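Local structure of putative cell surface hydrolase (Lactobacillus plantarum, 3LP5) at residues A[3-17]-A[58-72]. The protein is of unknown specificity but probably acts as a cell-surface hydrolase of the alpha/beta-hydrolase fold. Numbering follows the deposited sequence.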
ATOM      1  N   ARG A   3      -8.766   2.203  20.447  1.00 29.90           N
ATOM      2  CA  ARG A   3      -9.069   0.793  20.225  1.00 29.15           C
ATOM      3  C   ARG A   3      -9.193   0.437  18.758  1.00 26.19           C
ATOM      4  O   ARG A   3      -8.769  -0.642  18.378  1.00 24.91           O
ATOM      5  CB  ARG A   3     -10.294   0.339  21.023  1.00 29.51           C
ATOM      6  CG  ARG A   3      -9.910  -0.024  22.454  1.00 36.36           C
ATOM      7  CD  ARG A   3      -9.540  -1.533  22.706  1.00 42.82           C
ATOM      8  NE  ARG A   3      -9.432  -1.754  24.156  1.00 46.71           N
ATOM      9  CZ  ARG A   3     -10.470  -1.785  25.010  1.00 49.82           C
ATOM     10  NH1 ARG A   3     -11.728  -1.637  24.586  1.00 50.54           N
ATOM     11  NH2 ARG A   3     -10.258  -1.972  26.307  1.00 50.30           N
ATOM     12  N   MET A   4      -9.786   1.318  17.949  1.00 24.13           N
ATOM     13  CA  MET A   4      -9.853   1.086  16.492  1.00 22.14           C
ATOM     14  C   MET A   4      -8.513   1.443  15.858  1.00 20.90           C
ATOM     15  O   MET A   4      -7.968   2.546  16.139  1.00 19.83           O
ATOM     16  CB  MET A   4     -10.990   1.881  15.803  1.00 22.19           C
ATOM     17  CG  MET A   4     -11.175   1.579  14.300  1.00 22.18           C
ATOM     18  SD  MET A   4     -12.236   2.740  13.340  1.00 22.66           S
ATOM     19  CE  MET A   4     -11.545   4.257  13.908  1.00 27.39           C
ATOM     20  N   ALA A   5      -7.954   0.497  15.082  1.00 17.77           N
ATOM     21  CA  ALA A   5      -6.869   0.801  14.145  1.00 16.06           C
ATOM     22  C   ALA A   5      -7.153   0.173  12.785  1.00 14.50           C
ATOM     23  O   ALA A   5      -6.952  -1.007  12.587  1.00 15.16           O
ATOM     24  CB  ALA A   5      -5.488   0.362  14.690  1.00 16.95           C
ATOM     25  N   PRO A   6      -7.614   0.975  11.831  1.00 13.36           N
ATOM     26  CA  PRO A   6      -8.105   0.437  10.573  1.00 12.96           C
ATOM     27  C   PRO A   6      -6.912   0.035   9.696  1.00 13.12           C
ATOM     28  O   PRO A   6      -5.812   0.480   9.962  1.00 12.12           O
ATOM     29  CB  PRO A   6      -8.884   1.588   9.987  1.00 14.01           C
ATOM     30  CG  PRO A   6      -8.201   2.838  10.549  1.00 13.27           C
ATOM     31  CD  PRO A   6      -7.674   2.445  11.901  1.00 13.08           C
ATOM     32  N   VAL A   7      -7.111  -0.904   8.773  1.00 11.89           N
ATOM     33  CA  VAL A   7      -6.107  -1.168   7.765  1.00 12.13           C
ATOM     34  C   VAL A   7      -6.604  -0.434   6.480  1.00 11.95           C
ATOM     35  O   VAL A   7      -7.623  -0.845   5.871  1.00 13.54           O
ATOM     36  CB  VAL A   7      -6.003  -2.642   7.467  1.00 11.92           C
ATOM     37  CG1 VAL A   7      -4.871  -2.910   6.452  1.00 11.17           C
ATOM     38  CG2 VAL A   7      -5.792  -3.411   8.729  1.00 15.51           C
ATOM     39  N   ILE A   8      -5.932   0.645   6.086  1.00 10.90           N
ATOM     40  CA  ILE A   8      -6.365   1.456   4.921  1.00 11.68           C
ATOM     41  C   ILE A   8      -5.656   1.035   3.623  1.00 12.74           C
ATOM     42  O   ILE A   8      -4.454   0.995   3.593  1.00 11.97           O
ATOM     43  CB  ILE A   8      -6.191   2.970   5.212  1.00 12.34           C
ATOM     44  CG1 ILE A   8      -6.891   3.292   6.553  1.00 12.10           C
ATOM     45  CG2 ILE A   8      -6.790   3.807   4.060  1.00  9.35           C
ATOM     46  CD1 ILE A   8      -6.643   4.732   7.186  1.00 11.96           C
ATOM     47  N   MET A   9      -6.418   0.619   2.598  1.00 12.87           N
ATOM     48  CA  MET A   9      -5.849  -0.036   1.413  1.00 13.57           C
ATOM     49  C   MET A   9      -6.140   0.807   0.186  1.00 13.78           C
ATOM     50  O   MET A   9      -7.285   1.259  -0.024  1.00 12.70           O
ATOM     51  CB  MET A   9      -6.435  -1.445   1.208  1.00 13.28           C
ATOM     52  CG  MET A   9      -6.429  -2.386   2.547  1.00 15.55           C
ATOM     53  SD  MET A   9      -7.381  -3.949   2.312  1.00 19.53           S
ATOM     54  CE  MET A   9      -8.925  -3.377   2.991  1.00 26.45           C
ATOM     55  N   VAL A  10      -5.117   1.010  -0.639  1.00 13.61           N
ATOM     56  CA  VAL A  10      -5.206   1.898  -1.804  1.00 12.62           C
ATOM     57  C   VAL A  10      -4.675   1.145  -2.988  1.00 13.98           C
ATOM     58  O   VAL A  10      -3.514   0.690  -3.000  1.00 14.08           O
ATOM     59  CB  VAL A  10      -4.327   3.189  -1.653  1.00 13.54           C
ATOM     60  CG1 VAL A  10      -4.424   4.059  -2.935  1.00 10.88           C
ATOM     61  CG2 VAL A  10      -4.799   4.020  -0.433  1.00 13.96           C
ATOM     62  N   PRO A  11      -5.527   0.967  -3.980  1.00 13.28           N
ATOM     63  CA  PRO A  11      -5.144   0.155  -5.101  1.00 13.93           C
ATOM     64  C   PRO A  11      -4.498   1.024  -6.203  1.00 13.75           C
ATOM     65  O   PRO A  11      -4.255   2.191  -5.984  1.00 13.41           O
ATOM     66  CB  PRO A  11      -6.490  -0.451  -5.540  1.00 12.97           C
ATOM     67  CG  PRO A  11      -7.475   0.744  -5.367  1.00 13.69           C
ATOM     68  CD  PRO A  11      -6.935   1.413  -4.049  1.00 13.41           C
ATOM     69  N   GLY A  12      -4.139   0.429  -7.327  1.00 15.18           N
ATOM     70  CA  GLY A  12      -3.480   1.112  -8.432  1.00 16.86           C
ATOM     71  C   GLY A  12      -4.421   1.325  -9.609  1.00 18.76           C
ATOM     72  O   GLY A  12      -5.617   1.541  -9.439  1.00 18.08           O
ATOM     73  N   SER A  13      -3.891   1.234 -10.820  1.00 20.05           N
ATOM     74  CA  SER A  13      -4.702   1.451 -12.010  1.00 21.40           C
ATOM     75  C   SER A  13      -5.594   0.259 -12.370  1.00 20.66           C
ATOM     76  O   SER A  13      -5.495  -0.815 -11.760  1.00 20.22           O
ATOM     77  CB  SER A  13      -3.777   1.793 -13.165  1.00 22.06           C
ATOM     78  OG  SER A  13      -2.906   0.711 -13.407  1.00 27.26           O
ATOM     79  N   SER A  14      -6.467   0.432 -13.353  1.00 20.04           N
ATOM     80  CA  SER A  14      -7.436  -0.617 -13.610  1.00 21.07           C
ATOM     81  C   SER A  14      -6.877  -1.976 -14.085  1.00 21.05           C
ATOM     82  O   SER A  14      -7.497  -3.006 -13.805  1.00 20.51           O
ATOM     83  CB  SER A  14      -8.640  -0.148 -14.448  1.00 21.66           C
ATOM     84  OG  SER A  14      -8.274   0.066 -15.779  1.00 25.69           O
ATOM     85  N   ALA A  15      -5.731  -1.974 -14.778  1.00 21.53           N
ATOM     86  CA  ALA A  15      -5.030  -3.224 -15.150  1.00 23.27           C
ATOM     87  C   ALA A  15      -4.782  -4.128 -13.927  1.00 23.93           C
ATOM     88  O   ALA A  15      -4.842  -5.345 -14.026  1.00 24.36           O
ATOM     89  CB  ALA A  15      -3.696  -2.922 -15.870  1.00 23.32           C
ATOM     90  N   SER A  16      -4.549  -3.535 -12.773  1.00 23.50           N
ATOM     91  CA  SER A  16      -4.221  -4.324 -11.599  1.00 24.56           C
ATOM     92  C   SER A  16      -5.418  -4.492 -10.632  1.00 24.35           C
ATOM     93  O   SER A  16      -5.275  -5.137  -9.546  1.00 24.94           O
ATOM     94  CB  SER A  16      -2.961  -3.717 -10.909  1.00 25.21           C
ATOM     95  OG  SER A  16      -3.197  -2.400 -10.438  1.00 26.41           O
ATOM     96  N   GLN A  17      -6.606  -4.009 -11.050  1.00 23.21           N
ATOM     97  CA  GLN A  17      -7.848  -4.108 -10.220  1.00 22.89           C
ATOM     98  C   GLN A  17      -8.297  -5.554  -9.850  1.00 21.31           C
ATOM     99  O   GLN A  17      -8.708  -5.800  -8.710  1.00 20.44           O
ATOM    100  CB  GLN A  17      -9.040  -3.313 -10.809  1.00 22.76           C
ATOM    101  CG  GLN A  17     -10.161  -2.947  -9.808  1.00 23.35           C
ATOM    102  CD  GLN A  17      -9.638  -2.055  -8.670  1.00 29.90           C
ATOM    103  OE1 GLN A  17      -9.018  -0.999  -8.915  1.00 28.16           O
ATOM    104  NE2 GLN A  17      -9.837  -2.503  -7.415  1.00 28.66           N
ATOM    105  N   ASP A  58     -15.825  -3.295  15.699  1.00 20.37           N
ATOM    106  CA  ASP A  58     -14.664  -3.847  14.932  1.00 20.25           C
ATOM    107  C   ASP A  58     -13.419  -2.964  15.240  1.00 20.01           C
ATOM    108  O   ASP A  58     -13.416  -1.770  14.936  1.00 19.20           O
ATOM    109  CB  ASP A  58     -15.022  -3.897  13.425  1.00 19.58           C
ATOM    110  CG  ASP A  58     -13.926  -4.536  12.540  1.00 21.22           C
ATOM    111  OD1 ASP A  58     -12.828  -4.911  13.022  1.00 19.08           O
ATOM    112  OD2 ASP A  58     -14.169  -4.647  11.319  1.00 22.23           O
ATOM    113  N   ASN A  59     -12.397  -3.576  15.862  1.00 19.52           N
ATOM    114  CA  ASN A  59     -11.146  -2.938  16.245  1.00 19.82           C
ATOM    115  C   ASN A  59     -10.182  -2.803  15.021  1.00 18.56           C
ATOM    116  O   ASN A  59      -9.226  -2.058  15.072  1.00 17.31           O
ATOM    117  CB  ASN A  59     -10.409  -3.805  17.282  1.00 20.28           C
ATOM    118  CG  ASN A  59     -11.165  -3.956  18.614  1.00 27.16           C
ATOM    119  OD1 ASN A  59     -12.044  -3.127  18.991  1.00 28.57           O
ATOM    120  ND2 ASN A  59     -10.788  -5.023  19.373  1.00 29.71           N
ATOM    121  N   GLU A  60     -10.438  -3.552  13.954  1.00 17.52           N
ATOM    122  CA  GLU A  60      -9.525  -3.587  12.793  1.00 17.97           C
ATOM    123  C   GLU A  60     -10.267  -3.627  11.458  1.00 17.14           C
ATOM    124  O   GLU A  60     -10.208  -4.632  10.713  1.00 16.92           O
ATOM    125  CB  GLU A  60      -8.582  -4.764  12.943  1.00 18.26           C
ATOM    126  CG  GLU A  60      -7.382  -4.660  12.093  1.00 22.98           C
ATOM    127  CD  GLU A  60      -6.366  -5.670  12.557  1.00 31.88           C
ATOM    128  OE1 GLU A  60      -5.442  -5.284  13.302  1.00 31.12           O
ATOM    129  OE2 GLU A  60      -6.556  -6.874  12.240  1.00 35.74           O
ATOM    130  N   PRO A  61     -11.013  -2.534  11.151  1.00 15.93           N
ATOM    131  CA  PRO A  61     -11.744  -2.559   9.903  1.00 15.70           C
ATOM    132  C   PRO A  61     -10.803  -2.335   8.707  1.00 15.54           C
ATOM    133  O   PRO A  61      -9.754  -1.685   8.849  1.00 15.27           O
ATOM    134  CB  PRO A  61     -12.725  -1.382  10.043  1.00 16.05           C
ATOM    135  CG  PRO A  61     -12.033  -0.452  11.042  1.00 16.33           C
ATOM    136  CD  PRO A  61     -11.347  -1.362  11.985  1.00 15.24           C
ATOM    137  N   PHE A  62     -11.195  -2.910   7.565  1.00 13.57           N
ATOM    138  CA  PHE A  62     -10.504  -2.700   6.310  1.00 14.00           C
ATOM    139  C   PHE A  62     -11.195  -1.527   5.660  1.00 13.22           C
ATOM    140  O   PHE A  62     -12.426  -1.545   5.467  1.00 14.75           O
ATOM    141  CB  PHE A  62     -10.674  -3.922   5.388  1.00 14.03           C
ATOM    142  CG  PHE A  62      -9.942  -5.189   5.846  1.00 15.07           C
ATOM    143  CD1 PHE A  62      -8.956  -5.152   6.843  1.00 17.84           C
ATOM    144  CD2 PHE A  62     -10.218  -6.414   5.226  1.00 15.38           C
ATOM    145  CE1 PHE A  62      -8.256  -6.305   7.238  1.00 16.10           C
ATOM    146  CE2 PHE A  62      -9.545  -7.596   5.638  1.00 16.15           C
ATOM    147  CZ  PHE A  62      -8.571  -7.535   6.637  1.00 16.44           C
ATOM    148  N   ILE A  63     -10.447  -0.510   5.309  1.00 13.33           N
ATOM    149  CA  ILE A  63     -11.032   0.597   4.574  1.00 12.99           C
ATOM    150  C   ILE A  63     -10.329   0.716   3.192  1.00 14.14           C
ATOM    151  O   ILE A  63      -9.109   0.920   3.148  1.00 14.33           O
ATOM    152  CB  ILE A  63     -10.913   1.860   5.407  1.00 12.49           C
ATOM    153  CG1 ILE A  63     -11.562   1.649   6.797  1.00 10.44           C
ATOM    154  CG2 ILE A  63     -11.585   3.023   4.678  1.00 14.14           C
ATOM    155  CD1 ILE A  63     -11.351   2.925   7.744  1.00 12.58           C
ATOM    156  N   VAL A  64     -11.065   0.534   2.075  1.00 13.07           N
ATOM    157  CA  VAL A  64     -10.462   0.678   0.747  1.00 13.91           C
ATOM    158  C   VAL A  64     -10.698   2.109   0.348  1.00 14.24           C
ATOM    159  O   VAL A  64     -11.832   2.596   0.453  1.00 15.21           O
ATOM    160  CB  VAL A  64     -11.141  -0.247  -0.298  1.00 13.90           C
ATOM    161  CG1 VAL A  64     -10.562  -0.037  -1.770  1.00 15.99           C
ATOM    162  CG2 VAL A  64     -10.966  -1.695   0.126  1.00 14.82           C
ATOM    163  N   ILE A  65      -9.659   2.784  -0.109  1.00 12.65           N
ATOM    164  CA  ILE A  65      -9.803   4.123  -0.669  1.00 12.87           C
ATOM    165  C   ILE A  65      -9.278   4.104  -2.086  1.00 13.59           C
ATOM    166  O   ILE A  65      -8.070   3.891  -2.273  1.00 13.87           O
ATOM    167  CB  ILE A  65      -9.029   5.209   0.156  1.00 11.30           C
ATOM    168  CG1 ILE A  65      -9.511   5.220   1.604  1.00 13.09           C
ATOM    169  CG2 ILE A  65      -9.192   6.613  -0.532  1.00 13.76           C
ATOM    170  CD1 ILE A  65      -8.742   6.146   2.484  1.00 11.72           C
ATOM    171  N   GLY A  66     -10.164   4.288  -3.078  1.00 13.13           N
ATOM    172  CA  GLY A  66      -9.704   4.442  -4.453  1.00 12.87           C
ATOM    173  C   GLY A  66     -10.276   5.670  -5.108  1.00 13.19           C
ATOM    174  O   GLY A  66     -10.917   6.527  -4.451  1.00 14.16           O
ATOM    175  N   PHE A  67     -10.009   5.794  -6.389  1.00 12.64           N
ATOM    176  CA  PHE A  67     -10.259   7.072  -7.088  1.00 13.07           C
ATOM    177  C   PHE A  67     -10.966   6.841  -8.400  1.00 13.12           C
ATOM    178  O   PHE A  67     -10.567   5.927  -9.131  1.00 14.19           O
ATOM    179  CB  PHE A  67      -8.908   7.772  -7.326  1.00 11.68           C
ATOM    180  CG  PHE A  67      -8.008   7.753  -6.123  1.00 13.56           C
ATOM    181  CD1 PHE A  67      -8.263   8.584  -5.040  1.00 13.82           C
ATOM    182  CD2 PHE A  67      -6.939   6.825  -6.049  1.00 13.67           C
ATOM    183  CE1 PHE A  67      -7.448   8.547  -3.893  1.00 12.40           C
ATOM    184  CE2 PHE A  67      -6.145   6.768  -4.940  1.00 12.14           C
ATOM    185  CZ  PHE A  67      -6.409   7.619  -3.824  1.00 11.96           C
ATOM    186  N   ALA A  68     -11.941   7.708  -8.739  1.00 12.93           N
ATOM    187  CA  ALA A  68     -12.582   7.683 -10.057  1.00 11.91           C
ATOM    188  C   ALA A  68     -11.461   7.838 -11.070  1.00 12.72           C
ATOM    189  O   ALA A  68     -11.420   7.089 -12.063  1.00 12.77           O
ATOM    190  CB  ALA A  68     -13.617   8.832 -10.244  1.00 10.60           C
ATOM    191  N   ASN A  69     -10.528   8.767 -10.820  1.00 11.11           N
ATOM    192  CA  ASN A  69      -9.360   8.868 -11.733  1.00 11.48           C
ATOM    193  C   ASN A  69      -8.236   8.073 -11.116  1.00 11.38           C
ATOM    194  O   ASN A  69      -7.474   8.599 -10.239  1.00  9.23           O
ATOM    195  CB  ASN A  69      -8.889  10.320 -11.985  1.00 11.81           C
ATOM    196  CG  ASN A  69      -7.511  10.386 -12.706  1.00 14.20           C
ATOM    197  OD1 ASN A  69      -6.899   9.343 -13.034  1.00 14.18           O
ATOM    198  ND2 ASN A  69      -6.995  11.616 -12.922  1.00 14.15           N
ATOM    199  N   ASN A  70      -8.138   6.801 -11.533  1.00 11.37           N
ATOM    200  CA  ASN A  70      -7.083   5.906 -11.005  1.00 12.62           C
ATOM    201  C   ASN A  70      -5.967   5.633 -12.000  1.00 12.14           C
ATOM    202  O   ASN A  70      -5.268   4.622 -11.886  1.00 13.55           O
ATOM    203  CB  ASN A  70      -7.668   4.562 -10.492  1.00 12.74           C
ATOM    204  CG  ASN A  70      -8.381   3.777 -11.610  1.00 14.74           C
ATOM    205  OD1 ASN A  70      -8.573   4.286 -12.685  1.00 16.89           O
ATOM    206  ND2 ASN A  70      -8.768   2.569 -11.334  1.00 17.92           N
ATOM    207  N   ARG A  71      -5.766   6.538 -12.944  1.00 12.26           N
ATOM    208  CA  ARG A  71      -4.793   6.340 -14.033  1.00 12.55           C
ATOM    209  C   ARG A  71      -3.334   6.569 -13.680  1.00 14.04           C
ATOM    210  O   ARG A  71      -3.010   7.164 -12.647  1.00 12.00           O
ATOM    211  CB  ARG A  71      -5.144   7.278 -15.206  1.00 13.55           C
ATOM    212  CG  ARG A  71      -6.374   6.844 -15.894  1.00 16.81           C
ATOM    213  CD  ARG A  71      -6.561   7.678 -17.091  1.00 20.64           C
ATOM    214  NE  ARG A  71      -7.513   8.692 -16.728  1.00 22.05           N
ATOM    215  CZ  ARG A  71      -7.250   9.948 -16.477  1.00 23.14           C
ATOM    216  NH1 ARG A  71      -5.994  10.410 -16.602  1.00 29.85           N
ATOM    217  NH2 ARG A  71      -8.278  10.752 -16.141  1.00 18.82           N
ATOM    218  N   ASP A  72      -2.446   6.137 -14.580  1.00 15.29           N
ATOM    219  CA  ASP A  72      -1.032   6.048 -14.246  1.00 17.72           C
ATOM    220  C   ASP A  72      -0.434   7.410 -14.396  1.00 16.20           C
ATOM    221  O   ASP A  72      -1.071   8.282 -14.951  1.00 16.51           O
ATOM    222  CB  ASP A  72      -0.304   5.089 -15.197  1.00 18.02           C
ATOM    223  CG  ASP A  72      -0.406   3.622 -14.763  1.00 27.42           C
ATOM    224  OD1 ASP A  72      -0.095   2.738 -15.619  1.00 34.44           O
ATOM    225  OD2 ASP A  72      -0.829   3.327 -13.599  1.00 32.74           O
TER
HETATM  226  O   HOH W   1      -8.300   1.323  -9.059  1.00 21.25           O
HETATM  227  O   HOH W   2      -6.630   2.800 -14.732  1.00 27.73           O
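Val7 and Met9 of strand 7-10 each donate through N and accept through O along strand 62-67 and the Pro61 before it, the ladder of a parallel pair at the heart of an alpha/beta-hydrolase sheet. Val7 N reaches Pro61 O at 2.8 Å, Val7 O takes Ile63 N, Met9 N meets Ile63 O, and Met9 O receives Ile65 N at 2.8 Å with an N-H...O angle of 167°. Ala5 N to Asn59 O continues the series before the strands begin, while strand 99-105 bonds to the far edge of strand 7-10. Beyond the strands, where the backbone ladder ends, two waters help to join the loops: one molecule accepts from Asn70 ND2 and lies 2.7 Å from Gly12 O, and another accepts from Ser14 N and donates to Asn70 OD1. Ser13 OG adds a weak bond to Asp72 OD2, which also has a weak bond from Asn107.

Val7, Met9, Phe62 and Val64 share the sheet face covered by helix 17-30. Met9 SD stands 5.0 Å from the Phe62 ring centroid, 27° off its normal, an oblique Met-aromatic contact, and Val7 CB lies by CD1 of the same ring, which also stacks with His35. Replacing Phe62 by an alanine is likely to leave the Met9 thioether and His35 without their aromatic partner and to open a gap beside Val7. The other face, toward helix 74-92, carries Ile8, Ile63 and Ile65. Ile8 has CG1 beside the backbone N (chi1 -52°), which places CG2 against Ile65 CD1 at a tight 3.4 Å, while Ile63 CD1 rests 3.6 Å from Pro6 CB.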